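Local atomic coordinates of putative aminotransferase (Actinomadura melliaura, PDB entry 4ZWV), a protein that probably works as a pyridoxal 5'-phosphate-dependent sugar aminotransferase in the biosynthesis of the aminopentose of the indolocarbazole AT2433. Residues 36-41 against 251-256. Numbering follows the deposited sequence.
Sequences AEFESA and ANLETV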
# COMPACT_ATOMS: atom_id res chain seq x y z
N ALA A 36 -9.99 -14.40 5.59
CA ALA A 36 -11.22 -14.62 6.36
C ALA A 36 -10.94 -15.31 7.69
O ALA A 36 -11.47 -14.92 8.73
CB ALA A 36 -12.23 -15.42 5.54
N GLU A 37 -10.07 -16.33 7.65
CA GLU A 37 -9.69 -17.07 8.85
C GLU A 37 -8.98 -16.18 9.87
O GLU A 37 -9.27 -16.21 11.07
CB GLU A 37 -8.79 -18.26 8.47
CG GLU A 37 -8.38 -19.14 9.64
CD GLU A 37 -7.41 -20.25 9.28
OE1 GLU A 37 -7.09 -20.41 8.08
OE2 GLU A 37 -6.97 -20.96 10.21
N PHE A 38 -8.07 -15.35 9.38
CA PHE A 38 -7.31 -14.45 10.22
C PHE A 38 -8.23 -13.39 10.84
O PHE A 38 -8.15 -13.12 12.05
CB PHE A 38 -6.20 -13.81 9.38
CG PHE A 38 -5.20 -13.00 10.15
CD1 PHE A 38 -4.62 -13.49 11.31
CD2 PHE A 38 -4.79 -11.76 9.68
CE1 PHE A 38 -3.67 -12.75 12.00
CE2 PHE A 38 -3.84 -11.01 10.37
CZ PHE A 38 -3.28 -11.51 11.53
N GLU A 39 -9.10 -12.80 10.03
CA GLU A 39 -10.05 -11.82 10.55
C GLU A 39 -10.94 -12.41 11.64
O GLU A 39 -11.17 -11.77 12.66
CB GLU A 39 -10.90 -11.24 9.43
CG GLU A 39 -10.12 -10.25 8.58
CD GLU A 39 -10.92 -9.74 7.40
OE1 GLU A 39 -11.98 -10.33 7.11
OE2 GLU A 39 -10.47 -8.77 6.74
N SER A 40 -11.43 -13.63 11.43
CA SER A 40 -12.26 -14.30 12.44
C SER A 40 -11.50 -14.50 13.74
O SER A 40 -12.04 -14.28 14.83
CB SER A 40 -12.78 -15.64 11.91
OG SER A 40 -13.77 -15.45 10.92
N ALA A 41 -10.25 -14.92 13.64
CA ALA A 41 -9.43 -15.16 14.82
C ALA A 41 -9.18 -13.85 15.58
O ALA A 41 -9.22 -13.81 16.82
CB ALA A 41 -8.11 -15.82 14.44
N ALA A 251 0.05 -17.99 11.66
CA ALA A 251 1.12 -18.75 12.27
C ALA A 251 1.67 -18.06 13.51
O ALA A 251 2.06 -18.72 14.48
CB ALA A 251 2.25 -18.99 11.26
N ASN A 252 1.69 -16.74 13.49
CA ASN A 252 2.29 -16.00 14.58
C ASN A 252 1.34 -15.75 15.75
O ASN A 252 1.76 -15.34 16.83
CB ASN A 252 2.86 -14.69 14.05
CG ASN A 252 4.15 -14.90 13.29
OD1 ASN A 252 4.89 -15.84 13.58
ND2 ASN A 252 4.42 -14.04 12.33
N LEU A 253 0.06 -16.03 15.54
CA LEU A 253 -0.93 -15.87 16.61
C LEU A 253 -0.67 -16.83 17.76
O LEU A 253 -0.99 -16.52 18.90
CB LEU A 253 -2.35 -16.08 16.09
CG LEU A 253 -3.07 -14.85 15.55
CD1 LEU A 253 -4.41 -15.26 14.96
CD2 LEU A 253 -3.26 -13.84 16.68
N GLU A 254 -0.10 -17.99 17.45
CA GLU A 254 0.08 -19.03 18.45
C GLU A 254 0.88 -18.58 19.66
O GLU A 254 0.58 -18.96 20.79
CB GLU A 254 0.76 -20.25 17.83
CG GLU A 254 -0.22 -21.27 17.28
CD GLU A 254 -1.19 -20.67 16.30
OE1 GLU A 254 -2.42 -20.77 16.54
OE2 GLU A 254 -0.74 -20.09 15.29
N THR A 255 1.91 -17.77 19.44
CA THR A 255 2.80 -17.44 20.55
C THR A 255 2.84 -15.96 20.91
O THR A 255 3.62 -15.55 21.77
CB THR A 255 4.24 -17.90 20.25
OG1 THR A 255 4.68 -17.30 19.03
CG2 THR A 255 4.29 -19.41 20.12
N VAL A 256 1.99 -15.16 20.28
CA VAL A 256 2.06 -13.73 20.53
C VAL A 256 1.71 -13.41 21.99
O VAL A 256 2.29 -12.49 22.58
CB VAL A 256 1.17 -12.92 19.56
CG1 VAL A 256 -0.31 -13.24 19.76
CG2 VAL A 256 1.43 -11.43 19.70
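Leu253 makes the whole contact from its side, reaching from helix 243-273 to helix 33-46 with the CD1 methyl, which rests against both Ala41 and Phe38. Leu253 CD1 lies 3.8 Å from Ala41 CB, a methyl-to-methyl touch, and 4.0 Å from Phe38 CE1. It meets the phenyl ring at the edge, near the ring plane, beside the CD1-CE1 bond of Phe38; the CG branch point of Leu253 follows at 4.2 Å from Phe38 CE1. The helix segments come no nearer than 8.7 Å between the CA atoms of Ala41 and Leu253, a gap bridged by the leucine side chain. The ring can take this part although the CB of Phe38 does not head straight for the other helix: with CG anti to the backbone N (chi1 -171°), the phenyl group swings across to the leucine. Both residues are buried, and the ring also packs on Ala246 and Leu250, one to two turns earlier on helix 243-273, and on Cys194 and Met241. This is helix-to-helix packing within the DegT/DnrJ/EryC1 aminotransferase fold, joining a helix near the N-terminus to the long helix 243-273. The cofactor site is not far off, the side chain of Phe38 lying about 11 Å from that of Ser185, a pyridoxal 5'-phosphate-binding residue. The looser side is at Ala41, which is partly open to solvent, in contrast to the buried Phe38 and Leu253, and no hydrogen bond crosses between the segments. Glu37 and Glu39 of the same helix take no part and are held by salt bridges within the chain, Glu37 to Arg34 and Arg19, Glu39 to Arg215.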